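Local coordinates for protein cpftsy (Physcomitrella patens, PDB 4AK9) that probably acts as the chloroplast signal recognition particle receptor, a SIMIBI-class GTPase involved in protein transport during chloroplast biogenesis, at residues A[120-125]-A[237-242]; A[131-136]-A[161-166]; A[136-141]-A[300-305]; A[148-153]-A[201-206]; A[241-246]-A[267-272]. All coordinates share one frame; numbering follows the deposited sequence.

Interaction 1. Residues A[120-125]-A[237-242]; sequences MIVGVN and NEVLLV
Met120, Ile121 and Val122 pair with Val239, Leu240 and Leu241 as neighbouring parallel strands of the alpha/beta GTPase sheet, and 120-125 leads into a probable P-loop (Walker A) at Gly123. Four backbone bonds establish the register: Met120 N to Glu238 O, Leu240 N to Met120 O, Val122 N to Leu240 O and Val242 N to Val122 O, all with N-H...O angles of at least 166°. Ile121 points to the face covered by helix 126-142. Its side chain forks at CB. The CG2 branch lies anti to the backbone N and meets Val242 CG2 at 3.6 Å. The other branch starts at CG1, beside the backbone N (chi1 -59°), where the side chain packs on Leu133; a chi2 of -40° then brings the tip, CD1, to 3.9 Å from Leu240 CD1. On the opposite face Val122 CG2 lies 3.9 Å from Leu241 CD1 and 4.0 Å from Val239 CG1. A CB on Gly123 would collide with Val242 O. Beyond that point water replaces direct pairing: water 1 accepts from Val124 N and water 2 from Asn125 N, and each donates to Val242 O at 3.0 Å.

Interaction 2. Residues A[131-136]-A[161-166]; sequences TTLGKL and EQLEVW
Gly134 and Trp166 are the nearest CA pair, 5.0 Å apart, between helices 131-136 and 161-166, whose axes come to 9.3 Å at an angle of only 19°. The pair is a helix-helix contact of the alpha/beta GTPase fold: the helix that follows the probable P-loop lies beside helix 158-170 on one face of the sheet, with strand 147-150 between them in the chain.

Trp166 dominates the interface. Its CG is anti to the carbonyl carbon (chi1 -77°), and with chi2 at 102° the indole is laid against the neighbouring helix. Gly134 CA stands 3.2 Å above the ring plane, displaced from the ring centre toward its border, and comes to 3.5 Å from Trp166 CE3. The absence of a side chain permits this, because a CB on Gly134 would clash with Trp166 CD2. Thr131 O lies over one face of the indole, and Arg169 makes a cation-pi contact with it. Ile301 also packs on the ring. Deeper in the interface, Leu163 CD1 meets CB and CG of Leu133, both at 4.0 Å. An alanine in place of Trp166 would probably open a gap beside Gly134 and leave water 3 without its N-H donor. The Thr131 hydroxyl has its stronger partner in Gly127 O and only a weak bond to this water. Water 3 lies in the plane of the indole, at its edge, and accepts from Trp166 NE1 at 2.7 Å.

Interaction 3. Residues A[136-141]-A[300-305]; sequences LANRFK and GIDDLQ
Asn138 and Ile301 meet where helix 126-142 of the GTPase alpha/beta fold packs on the type I beta turn Gly300 to Asp303, just ahead of the antiparallel edge strand 304-306. One direct hydrogen bond crosses the contact: Asn138 ND2 donates to Asp302 OD1 at 3.0 Å, on the syn side but 33° out of the carboxylate plane. With CG anti to the backbone N (chi1 170°), the amide projects from the helix to the turn. Its second N-H goes to water 4, which donates to Ile301 O at 2.6 Å, leaving ND2 with two acceptors.

Elsewhere across the contact the polar links run through water: water 6 accepts from Arg139 NH1 and donates to Leu304 O, both at 2.7 Å, and sits in the guanidinium plane at its edge. Two other bonds are direct. Arg139 NH2 binds Ser11 O, outside both segments, in what is probably the tag-derived tail; within 300-305, Gln305 NE2 donates to Asp302 O at 2.8 Å, tying the strand back to the turn.

Van der Waals contacts complete the joint. Ile301 CD1 lies against the Asn138 amide, 3.6 Å from OD1, while the apolar pair Leu136 CD2 and Leu304 CD2 touches at 3.8 Å.

Interaction 4. Residues A[148-153]-A[201-206]; sequences LMAAGD and DVVLCD
Leu148, Met149 and Ala150 pair in register with Val203, Leu204 and Cys205, their strand axes 4.7 Å apart at 24°, as two neighbouring strands in the parallel part of the GTPase sheet. Backbone bonds run Leu148 N to Val202 O, Leu204 N to Leu148 O, Ala150 N to Leu204 O and Asp206 N to Ala150 O, the last continuing past the final paired residue. Both strands lead into what sequence suggests are nucleotide-site loops: Asp206 opens a stretch resembling the G3 motif of SRP GTPases, and Asp153 lies in a G2-like one.

Side chains alternate between two helical layers. Leu148, Ala150, Val203 and Cys205 share a face, where Ala150 and Cys205 pack on Leu188 of helix 184-197. The methyl of Ala150 is 4.2 Å from Cys205 SG, and Val203 CG1 rests 3.7 Å from Leu148 O. On the opposite face Met149, extended beyond CG, reaches Ala137 and Ala167, while Leu204 packs on Leu133.

Beyond the strands, polar groups take over. Asp153 (chi1 -175°) and Asp206 both hold CG anti to the backbone N; the two side chains run alongside each other in the same direction, with their carboxylate planes 78° apart. Like charges approach closely here, Asp153 OD2 to Asp206 OD2 at 4.1 Å. Water 8 lies 2.6 Å from Asp153 OD2 and near Asp206 OD2 too, although it has more acceptors around it than protons and its bonding is doubtful. Water 7 donates to Asp153 O and Asp206 OD2. Asp206 OD2 also rests 3.4 Å from Asp153 CB.

Interaction 5. Residues A[241-246]-A[267-272]; sequences LVLDGT and FILTKL
Leu243 and Leu269 sit centrally in a beta-alpha-beta crossover, strand 238-244 followed by helix 251-261 and the parallel strand 266-270; Thr270 and Lys271 begin a sequence that matches the TKxD-type G4 motif, which in GTPases serves guanine recognition. The strands are joined by Ile268 N to Leu241 O, Leu243 N to Ile268 O (2.7 Å) and Thr270 N to Leu243 O, and pairing persists beyond them through Gly245 N to Thr270 O. On one face Leu243 CD1 touches Phe267 CD1 at 3.9 Å and Leu269 CD1 at 4.0 Å, while CD2 of Leu241 approaches the Phe267 ring at its edge. On the other, Val242 CG1 meets Thr270 CG2 at 3.7 Å.

At the end of its strand, Asp244 organises the polar part. Its CG is anti to the backbone N (chi1 -172°), which carries the carboxylate toward Lys271. OD2 receives Lys271 NZ in a 2.9 Å salt bridge on its syn side, and the lysine chain, bent at chi3 (64°), passes aslant of the acid, with CD 3.6 Å from Asp244 OD1. OD1 accepts twice from one face of its plane: from Thr246 N at 2.8 Å, forming an Asx turn, and from Thr246 OG1 at 2.7 Å. An alanine at Asp244 would probably leave the Lys271 ammonium without its mate and the turn at Thr246 without its acceptor. The two oxygens thus divide the work, one fixing the local turn and the other tethering the cation, and donors on both would probably spread and stabilise the negative charge.

Overall arrangement
Interactions 1, 4 and 5 are strand pairings in one sheet: 1 and 5 share strand 238-244, and strand 117-123 of interaction 1 is the sheet neighbour of strand 202-205 of interaction 4. Interactions 2 and 3 instead use helix 126-142, which covers one face of that sheet; Leu136 belongs to both, and Leu133 packs against interactions 1 and 4. Backbone bonds and aliphatic contacts dominate the buried strand pairs, whereas polar side chains and water gather at their C-terminal ends, beside the probable nucleotide site. Interaction 2 is buried and relies on an indole against glycine. Interaction 3, only partly buried, is the most water-mediated. Interactions 4 and 5, about 19 Å apart between centres, do not touch.

Interaction 1. Residues A[120-125]-A[237-242]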
# COMPACT_ATOMS: atom_id res chain seq x y z
N MET A 120 -3.24 26.02 11.10
CA MET A 120 -2.48 25.96 9.87
C MET A 120 -2.74 24.63 9.16
O MET A 120 -2.72 23.57 9.78
CB MET A 120 -0.98 26.14 10.11
CG MET A 120 -0.61 27.54 10.56
SD MET A 120 1.14 27.58 11.04
CE MET A 120 2.01 27.55 9.48
N ILE A 121 -3.05 24.69 7.87
CA ILE A 121 -3.33 23.49 7.09
C ILE A 121 -2.09 23.25 6.23
O ILE A 121 -1.64 24.14 5.48
CB ILE A 121 -4.56 23.68 6.17
CG1 ILE A 121 -5.82 24.03 6.96
CG2 ILE A 121 -4.73 22.50 5.18
CD1 ILE A 121 -6.05 23.31 8.27
N VAL A 122 -1.49 22.07 6.35
CA VAL A 122 -0.28 21.80 5.57
C VAL A 122 -0.40 20.50 4.76
O VAL A 122 -1.32 19.71 4.99
CB VAL A 122 0.98 21.68 6.49
CG1 VAL A 122 1.17 22.99 7.29
CG2 VAL A 122 0.80 20.53 7.46
N GLY A 123 0.52 20.30 3.83
CA GLY A 123 0.48 19.09 3.00
C GLY A 123 0.90 19.32 1.57
O GLY A 123 1.24 20.43 1.16
N VAL A 124 0.88 18.25 0.77
CA VAL A 124 1.49 18.33 -0.55
C VAL A 124 0.55 18.87 -1.61
O VAL A 124 0.98 19.50 -2.57
CB VAL A 124 2.05 16.96 -1.03
CG1 VAL A 124 2.71 16.24 0.12
CG2 VAL A 124 0.96 16.11 -1.65
N ASN A 125 -0.74 18.63 -1.45
CA ASN A 125 -1.61 18.87 -2.58
C ASN A 125 -2.42 20.13 -2.40
O ASN A 125 -3.36 20.14 -1.58
CB ASN A 125 -2.55 17.69 -2.80
CG ASN A 125 -3.29 17.79 -4.11
OD1 ASN A 125 -4.35 18.42 -4.19
ND2 ASN A 125 -2.73 17.19 -5.16
N ASN A 237 -2.71 26.99 17.02
CA ASN A 237 -3.32 26.06 17.96
C ASN A 237 -3.36 24.64 17.40
O ASN A 237 -3.30 23.68 18.15
CB ASN A 237 -4.73 26.51 18.29
CG ASN A 237 -4.75 27.90 18.89
OD1 ASN A 237 -4.62 28.90 18.18
ND2 ASN A 237 -4.89 27.97 20.21
N GLU A 238 -3.45 24.54 16.07
CA GLU A 238 -3.43 23.25 15.36
C GLU A 238 -2.57 23.37 14.10
O GLU A 238 -2.54 24.42 13.45
CB GLU A 238 -4.87 22.82 14.98
CG GLU A 238 -5.80 22.51 16.17
CD GLU A 238 -5.49 21.16 16.81
OE1 GLU A 238 -4.85 20.28 16.16
OE2 GLU A 238 -5.89 20.95 17.98
N VAL A 239 -1.84 22.31 13.78
CA VAL A 239 -1.18 22.18 12.48
C VAL A 239 -1.74 20.85 11.91
O VAL A 239 -1.47 19.75 12.40
CB VAL A 239 0.39 22.16 12.56
CG1 VAL A 239 1.02 21.94 11.19
CG2 VAL A 239 0.93 23.46 13.20
N LEU A 240 -2.58 20.99 10.90
CA LEU A 240 -3.33 19.84 10.39
C LEU A 240 -2.73 19.44 9.05
O LEU A 240 -2.70 20.22 8.10
CB LEU A 240 -4.82 20.21 10.26
CG LEU A 240 -5.46 20.63 11.56
CD1 LEU A 240 -6.91 21.10 11.33
CD2 LEU A 240 -5.41 19.47 12.57
N LEU A 241 -2.22 18.21 8.98
CA LEU A 241 -1.65 17.68 7.74
C LEU A 241 -2.71 16.92 6.90
O LEU A 241 -3.33 15.95 7.37
CB LEU A 241 -0.45 16.77 8.09
CG LEU A 241 0.15 16.02 6.90
CD1 LEU A 241 0.77 16.98 5.89
CD2 LEU A 241 1.21 15.01 7.36
N VAL A 242 -2.90 17.37 5.67
CA VAL A 242 -3.93 16.80 4.81
C VAL A 242 -3.26 15.74 3.95
O VAL A 242 -2.26 16.02 3.29
CB VAL A 242 -4.58 17.87 3.89
CG1 VAL A 242 -5.65 17.19 3.00
CG2 VAL A 242 -5.19 18.99 4.70
O HOH W 1 0.54 15.69 2.30
O HOH W 2 -1.85 17.08 0.46

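Interaction 2. Residues A[131-136]-A[161-166]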
# COMPACT_ATOMS: atom_id res chain seq x y z
N THR A 131 -9.66 22.49 -0.69
CA THR A 131 -10.97 21.91 -0.47
C THR A 131 -11.19 21.63 1.00
O THR A 131 -12.25 21.95 1.54
CB THR A 131 -11.10 20.58 -1.27
OG1 THR A 131 -11.09 20.88 -2.66
CG2 THR A 131 -12.38 19.88 -0.91
N THR A 132 -10.19 21.07 1.67
CA THR A 132 -10.35 20.76 3.10
C THR A 132 -10.59 22.02 3.94
O THR A 132 -11.43 22.01 4.85
CB THR A 132 -9.14 19.96 3.65
OG1 THR A 132 -9.02 18.75 2.89
CG2 THR A 132 -9.33 19.61 5.14
N LEU A 133 -9.82 23.05 3.62
CA LEU A 133 -9.91 24.38 4.21
C LEU A 133 -11.37 24.88 4.08
O LEU A 133 -11.97 25.33 5.06
CB LEU A 133 -8.95 25.31 3.46
CG LEU A 133 -7.98 26.23 4.22
CD1 LEU A 133 -8.17 26.10 5.70
CD2 LEU A 133 -6.53 25.94 3.84
N GLY A 134 -11.94 24.79 2.89
CA GLY A 134 -13.32 25.21 2.67
C GLY A 134 -14.32 24.41 3.49
O GLY A 134 -15.24 24.98 4.10
N LYS A 135 -14.14 23.08 3.55
CA LYS A 135 -15.08 22.29 4.29
C LYS A 135 -14.93 22.47 5.79
O LYS A 135 -15.93 22.32 6.53
CB LYS A 135 -14.95 20.80 3.93
CG LYS A 135 -15.22 20.51 2.44
CD LYS A 135 -15.34 18.99 2.21
CE LYS A 135 -15.25 18.66 0.74
NZ LYS A 135 -15.68 17.21 0.45
N LEU A 136 -13.72 22.78 6.26
CA LEU A 136 -13.57 23.13 7.68
C LEU A 136 -14.33 24.43 7.99
O LEU A 136 -15.02 24.54 9.01
CB LEU A 136 -12.09 23.32 8.07
CG LEU A 136 -11.31 22.04 8.30
CD1 LEU A 136 -9.81 22.36 8.48
CD2 LEU A 136 -11.89 21.33 9.54
N GLU A 161 -7.12 32.12 -5.43
CA GLU A 161 -8.42 32.28 -6.08
C GLU A 161 -9.41 31.17 -5.68
O GLU A 161 -10.60 31.41 -5.45
CB GLU A 161 -8.24 32.31 -7.60
CG GLU A 161 -7.13 33.24 -8.05
CD GLU A 161 -6.87 33.15 -9.55
OE1 GLU A 161 -7.46 32.27 -10.22
OE2 GLU A 161 -6.06 33.97 -10.06
N GLN A 162 -8.90 29.95 -5.59
CA GLN A 162 -9.74 28.83 -5.22
C GLN A 162 -10.24 29.02 -3.79
O GLN A 162 -11.41 28.74 -3.50
CB GLN A 162 -8.96 27.53 -5.31
CG GLN A 162 -8.52 27.18 -6.73
CD GLN A 162 -7.62 25.95 -6.79
OE1 GLN A 162 -7.19 25.42 -5.75
NE2 GLN A 162 -7.33 25.49 -8.00
N LEU A 163 -9.37 29.54 -2.93
CA LEU A 163 -9.72 29.75 -1.53
C LEU A 163 -10.80 30.82 -1.44
O LEU A 163 -11.72 30.72 -0.62
CB LEU A 163 -8.47 30.15 -0.74
CG LEU A 163 -8.53 30.01 0.78
CD1 LEU A 163 -8.94 28.58 1.15
CD2 LEU A 163 -7.18 30.38 1.38
N GLU A 164 -10.68 31.83 -2.29
CA GLU A 164 -11.64 32.94 -2.34
C GLU A 164 -13.06 32.42 -2.63
O GLU A 164 -14.05 32.89 -2.06
CB GLU A 164 -11.20 33.95 -3.41
CG GLU A 164 -11.78 35.35 -3.24
CD GLU A 164 -11.04 36.38 -4.07
OE1 GLU A 164 -10.26 35.99 -4.97
OE2 GLU A 164 -11.22 37.60 -3.80
N VAL A 165 -13.15 31.41 -3.49
CA VAL A 165 -14.44 30.82 -3.79
C VAL A 165 -15.03 30.14 -2.56
O VAL A 165 -16.23 30.25 -2.28
CB VAL A 165 -14.32 29.82 -4.96
CG1 VAL A 165 -15.67 29.24 -5.29
CG2 VAL A 165 -13.73 30.52 -6.19
N TRP A 166 -14.18 29.45 -1.81
CA TRP A 166 -14.64 28.82 -0.59
C TRP A 166 -15.03 29.84 0.46
O TRP A 166 -15.97 29.61 1.25
CB TRP A 166 -13.57 27.88 -0.04
CG TRP A 166 -13.53 26.59 -0.81
CD1 TRP A 166 -12.62 26.24 -1.76
CD2 TRP A 166 -14.47 25.52 -0.73
NE1 TRP A 166 -12.91 24.99 -2.25
CE2 TRP A 166 -14.05 24.53 -1.64
CE3 TRP A 166 -15.61 25.30 0.05
CZ2 TRP A 166 -14.73 23.34 -1.79
CZ3 TRP A 166 -16.29 24.12 -0.11
CH2 TRP A 166 -15.85 23.15 -1.03
O HOH W 3 -11.05 23.95 -3.93

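Interaction 3. Residues A[136-141]-A[300-305]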
# COMPACT_ATOMS: atom_id res chain seq x y z
N LEU A 136 -13.72 22.78 6.26
CA LEU A 136 -13.57 23.13 7.68
C LEU A 136 -14.33 24.43 7.99
O LEU A 136 -15.02 24.54 9.01
CB LEU A 136 -12.09 23.32 8.07
CG LEU A 136 -11.31 22.04 8.30
CD1 LEU A 136 -9.81 22.36 8.48
CD2 LEU A 136 -11.89 21.33 9.54
N ALA A 137 -14.14 25.41 7.13
CA ALA A 137 -14.82 26.71 7.29
C ALA A 137 -16.32 26.54 7.40
O ALA A 137 -16.96 27.17 8.25
CB ALA A 137 -14.51 27.58 6.12
N ASN A 138 -16.87 25.67 6.56
CA ASN A 138 -18.30 25.43 6.53
C ASN A 138 -18.78 24.85 7.86
O ASN A 138 -19.87 25.18 8.34
CB ASN A 138 -18.64 24.49 5.37
CG ASN A 138 -20.07 23.99 5.42
OD1 ASN A 138 -21.00 24.71 5.05
ND2 ASN A 138 -20.26 22.75 5.87
N ARG A 139 -17.97 23.99 8.47
CA ARG A 139 -18.30 23.48 9.81
C ARG A 139 -18.33 24.58 10.87
O ARG A 139 -19.21 24.60 11.73
CB ARG A 139 -17.32 22.38 10.25
CG ARG A 139 -17.51 21.09 9.51
CD ARG A 139 -16.60 19.98 10.07
NE ARG A 139 -16.98 19.62 11.43
CZ ARG A 139 -17.98 18.79 11.74
NH1 ARG A 139 -18.72 18.23 10.79
NH2 ARG A 139 -18.22 18.52 13.02
N PHE A 140 -17.35 25.48 10.83
CA PHE A 140 -17.32 26.56 11.81
C PHE A 140 -18.49 27.52 11.63
O PHE A 140 -19.11 27.95 12.61
CB PHE A 140 -16.00 27.33 11.70
CG PHE A 140 -14.83 26.60 12.29
CD1 PHE A 140 -14.79 26.32 13.64
CD2 PHE A 140 -13.76 26.23 11.49
CE1 PHE A 140 -13.71 25.64 14.19
CE2 PHE A 140 -12.67 25.56 12.03
CZ PHE A 140 -12.64 25.26 13.37
N LYS A 141 -18.77 27.85 10.38
CA LYS A 141 -19.89 28.76 10.04
C LYS A 141 -21.23 28.22 10.51
O LYS A 141 -22.07 28.96 11.01
CB LYS A 141 -19.92 29.03 8.54
CG LYS A 141 -18.73 29.89 8.09
CD LYS A 141 -18.67 31.18 8.92
CE LYS A 141 -17.57 32.13 8.44
NZ LYS A 141 -17.48 33.38 9.28
N GLY A 300 -19.21 15.96 -1.24
CA GLY A 300 -20.09 17.00 -0.69
C GLY A 300 -19.42 17.91 0.32
O GLY A 300 -18.44 17.53 0.97
N ILE A 301 -19.94 19.13 0.48
CA ILE A 301 -19.32 20.07 1.38
C ILE A 301 -19.41 19.56 2.83
O ILE A 301 -18.56 19.88 3.67
CB ILE A 301 -19.93 21.50 1.22
CG1 ILE A 301 -19.10 22.52 2.02
CG2 ILE A 301 -21.42 21.49 1.62
CD1 ILE A 301 -19.52 23.98 1.81
N ASP A 302 -20.41 18.75 3.13
CA ASP A 302 -20.55 18.25 4.49
C ASP A 302 -19.86 16.88 4.66
O ASP A 302 -20.01 16.21 5.69
CB ASP A 302 -22.03 18.19 4.89
CG ASP A 302 -22.66 19.58 5.04
OD1 ASP A 302 -22.09 20.43 5.77
OD2 ASP A 302 -23.71 19.83 4.41
N ASP A 303 -19.11 16.47 3.66
CA ASP A 303 -18.52 15.13 3.69
C ASP A 303 -17.17 15.04 4.42
O ASP A 303 -16.50 14.02 4.39
CB ASP A 303 -18.41 14.56 2.28
CG ASP A 303 -19.78 14.18 1.71
OD1 ASP A 303 -20.71 13.96 2.53
OD2 ASP A 303 -19.92 14.11 0.47
N LEU A 304 -16.78 16.12 5.09
CA LEU A 304 -15.60 16.11 5.96
C LEU A 304 -16.10 15.88 7.37
O LEU A 304 -16.82 16.71 7.94
CB LEU A 304 -14.86 17.45 5.89
CG LEU A 304 -13.56 17.49 6.69
CD1 LEU A 304 -12.48 16.63 5.99
CD2 LEU A 304 -13.12 18.95 6.83
N GLN A 305 -15.77 14.72 7.92
CA GLN A 305 -16.37 14.32 9.20
C GLN A 305 -15.30 14.24 10.28
O GLN A 305 -14.17 13.83 10.00
CB GLN A 305 -17.07 12.97 9.05
CG GLN A 305 -18.35 13.06 8.21
CD GLN A 305 -19.38 13.94 8.89
OE1 GLN A 305 -19.63 13.80 10.10
NE2 GLN A 305 -19.98 14.86 8.14
O HOH W 4 -18.08 20.76 6.11
O HOH W 5 -20.48 15.92 11.75
O HOH W 6 -18.79 18.54 8.09

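Interaction 4. Residues A[148-153]-A[201-206]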
# COMPACT_ATOMS: atom_id res chain seq x y z
N LEU A 148 -11.88 33.63 9.48
CA LEU A 148 -11.06 34.35 8.51
C LEU A 148 -10.11 33.39 7.81
O LEU A 148 -9.39 32.64 8.47
CB LEU A 148 -10.24 35.45 9.21
CG LEU A 148 -9.21 36.18 8.34
CD1 LEU A 148 -9.93 37.04 7.31
CD2 LEU A 148 -8.25 37.06 9.19
N MET A 149 -10.08 33.42 6.48
CA MET A 149 -9.16 32.56 5.74
C MET A 149 -7.92 33.32 5.35
O MET A 149 -7.98 34.52 5.06
CB MET A 149 -9.84 31.98 4.49
CG MET A 149 -11.00 31.06 4.80
SD MET A 149 -11.73 30.48 3.24
CE MET A 149 -13.02 29.44 3.81
N ALA A 150 -6.78 32.63 5.33
CA ALA A 150 -5.52 33.25 4.93
C ALA A 150 -4.88 32.46 3.80
O ALA A 150 -4.57 31.25 3.95
CB ALA A 150 -4.56 33.32 6.12
N ALA A 151 -4.68 33.14 2.67
CA ALA A 151 -4.16 32.49 1.47
C ALA A 151 -2.64 32.48 1.45
O ALA A 151 -2.00 33.24 0.70
CB ALA A 151 -4.71 33.16 0.21
N GLY A 152 -2.05 31.60 2.26
CA GLY A 152 -0.60 31.58 2.41
C GLY A 152 0.10 30.66 1.44
O GLY A 152 1.32 30.59 1.40
N ASP A 153 -0.68 29.92 0.64
CA ASP A 153 -0.10 29.17 -0.46
C ASP A 153 0.07 30.14 -1.63
O ASP A 153 -0.83 30.27 -2.47
CB ASP A 153 -1.01 28.01 -0.86
CG ASP A 153 -0.40 27.11 -1.95
OD1 ASP A 153 0.63 27.48 -2.57
OD2 ASP A 153 -0.98 26.01 -2.19
N ASP A 201 -13.02 34.61 15.38
CA ASP A 201 -12.87 33.50 16.32
C ASP A 201 -11.80 32.51 15.89
O ASP A 201 -11.15 31.89 16.74
CB ASP A 201 -14.18 32.75 16.50
CG ASP A 201 -15.28 33.64 17.07
OD1 ASP A 201 -15.17 34.05 18.25
OD2 ASP A 201 -16.26 33.91 16.34
N VAL A 202 -11.63 32.34 14.58
CA VAL A 202 -10.75 31.28 14.06
C VAL A 202 -10.12 31.80 12.78
O VAL A 202 -10.81 32.44 11.98
CB VAL A 202 -11.53 30.01 13.69
CG1 VAL A 202 -10.61 29.00 13.04
CG2 VAL A 202 -12.16 29.36 14.93
N VAL A 203 -8.82 31.55 12.61
CA VAL A 203 -8.15 31.85 11.36
C VAL A 203 -7.72 30.52 10.75
O VAL A 203 -7.07 29.71 11.42
CB VAL A 203 -6.88 32.67 11.57
CG1 VAL A 203 -6.19 32.94 10.24
CG2 VAL A 203 -7.21 33.98 12.30
N LEU A 204 -8.08 30.29 9.49
CA LEU A 204 -7.73 29.06 8.77
C LEU A 204 -6.67 29.39 7.74
O LEU A 204 -6.94 30.08 6.76
CB LEU A 204 -8.98 28.47 8.09
CG LEU A 204 -9.84 27.39 8.74
CD1 LEU A 204 -9.66 27.33 10.22
CD2 LEU A 204 -11.34 27.45 8.36
N CYS A 205 -5.45 28.91 7.95
CA CYS A 205 -4.30 29.28 7.08
C CYS A 205 -3.94 28.22 6.05
O CYS A 205 -3.71 27.06 6.41
CB CYS A 205 -3.03 29.51 7.93
SG CYS A 205 -3.21 30.77 9.21
N ASP A 206 -3.86 28.60 4.79
CA ASP A 206 -3.29 27.71 3.78
C ASP A 206 -1.79 27.94 3.74
O ASP A 206 -1.32 29.00 4.12
CB ASP A 206 -3.90 27.99 2.42
CG ASP A 206 -3.69 26.84 1.42
OD1 ASP A 206 -3.18 25.77 1.84
OD2 ASP A 206 -4.06 27.02 0.24
O HOH W 7 -3.45 30.14 -0.61
O HOH W 8 -3.14 25.01 -1.03

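Interaction 5. Residues A[241-246]-A[267-272]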
# COMPACT_ATOMS: atom_id res chain seq x y z
N LEU A 241 -2.22 18.21 8.98
CA LEU A 241 -1.65 17.68 7.74
C LEU A 241 -2.71 16.92 6.90
O LEU A 241 -3.33 15.95 7.37
CB LEU A 241 -0.45 16.77 8.09
CG LEU A 241 0.15 16.02 6.90
CD1 LEU A 241 0.77 16.98 5.89
CD2 LEU A 241 1.21 15.01 7.36
N VAL A 242 -2.90 17.37 5.67
CA VAL A 242 -3.93 16.80 4.81
C VAL A 242 -3.26 15.74 3.95
O VAL A 242 -2.26 16.02 3.29
CB VAL A 242 -4.58 17.87 3.89
CG1 VAL A 242 -5.65 17.19 3.00
CG2 VAL A 242 -5.19 18.99 4.70
N LEU A 243 -3.76 14.51 4.03
CA LEU A 243 -3.17 13.39 3.28
C LEU A 243 -4.22 12.71 2.40
O LEU A 243 -5.34 12.50 2.84
CB LEU A 243 -2.64 12.36 4.27
CG LEU A 243 -1.57 12.91 5.23
CD1 LEU A 243 -1.42 11.96 6.37
CD2 LEU A 243 -0.27 13.06 4.44
N ASP A 244 -3.84 12.37 1.18
CA ASP A 244 -4.75 11.72 0.22
C ASP A 244 -4.89 10.21 0.51
O ASP A 244 -3.98 9.41 0.25
CB ASP A 244 -4.19 11.92 -1.19
CG ASP A 244 -5.13 11.45 -2.28
OD1 ASP A 244 -5.98 10.55 -2.01
OD2 ASP A 244 -5.03 11.98 -3.43
N GLY A 245 -6.07 9.83 1.02
CA GLY A 245 -6.38 8.46 1.40
C GLY A 245 -6.24 7.46 0.26
O GLY A 245 -6.01 6.26 0.49
N THR A 246 -6.31 7.93 -0.98
CA THR A 246 -6.19 6.98 -2.09
C THR A 246 -4.76 6.50 -2.31
O THR A 246 -4.54 5.51 -3.00
CB THR A 246 -6.77 7.49 -3.42
OG1 THR A 246 -6.00 8.62 -3.88
CG2 THR A 246 -8.25 7.86 -3.26
N PHE A 267 -4.02 14.69 11.73
CA PHE A 267 -4.15 14.42 10.29
C PHE A 267 -5.59 14.60 9.82
O PHE A 267 -6.55 14.36 10.57
CB PHE A 267 -3.75 12.98 9.98
CG PHE A 267 -2.39 12.60 10.49
CD1 PHE A 267 -1.25 13.21 10.01
CD2 PHE A 267 -2.25 11.57 11.44
CE1 PHE A 267 0.00 12.85 10.47
CE2 PHE A 267 -0.98 11.20 11.91
CZ PHE A 267 0.15 11.83 11.41
N ILE A 268 -5.72 14.97 8.56
CA ILE A 268 -6.96 14.91 7.80
C ILE A 268 -6.75 14.03 6.59
O ILE A 268 -5.92 14.32 5.71
CB ILE A 268 -7.42 16.32 7.38
CG1 ILE A 268 -7.67 17.15 8.65
CG2 ILE A 268 -8.73 16.23 6.45
CD1 ILE A 268 -7.89 18.65 8.34
N LEU A 269 -7.48 12.91 6.55
CA LEU A 269 -7.32 11.94 5.47
C LEU A 269 -8.50 12.07 4.52
O LEU A 269 -9.64 11.84 4.94
CB LEU A 269 -7.26 10.50 6.03
CG LEU A 269 -5.82 10.05 6.37
CD1 LEU A 269 -5.15 10.93 7.44
CD2 LEU A 269 -5.79 8.60 6.81
N THR A 270 -8.23 12.51 3.31
CA THR A 270 -9.28 12.80 2.33
C THR A 270 -9.51 11.64 1.35
O THR A 270 -8.69 10.71 1.26
CB THR A 270 -8.91 14.03 1.48
OG1 THR A 270 -7.70 13.75 0.78
CG2 THR A 270 -8.72 15.27 2.35
N LYS A 271 -10.61 11.73 0.61
CA LYS A 271 -10.90 10.85 -0.53
C LYS A 271 -10.99 9.38 -0.16
O LYS A 271 -10.68 8.50 -0.98
CB LYS A 271 -9.86 11.05 -1.61
CG LYS A 271 -9.85 12.49 -2.15
CD LYS A 271 -8.61 12.77 -2.99
CE LYS A 271 -8.58 11.90 -4.25
NZ LYS A 271 -7.37 12.15 -5.10
N LEU A 272 -11.44 9.10 1.05
CA LEU A 272 -11.46 7.72 1.50
C LEU A 272 -12.58 6.89 0.85
O LEU A 272 -12.53 5.66 0.83
CB LEU A 272 -11.54 7.66 3.02
CG LEU A 272 -10.21 8.06 3.70
CD1 LEU A 272 -10.41 8.30 5.19
CD2 LEU A 272 -9.14 6.97 3.48
O HOH W 9 -6.88 9.06 -6.59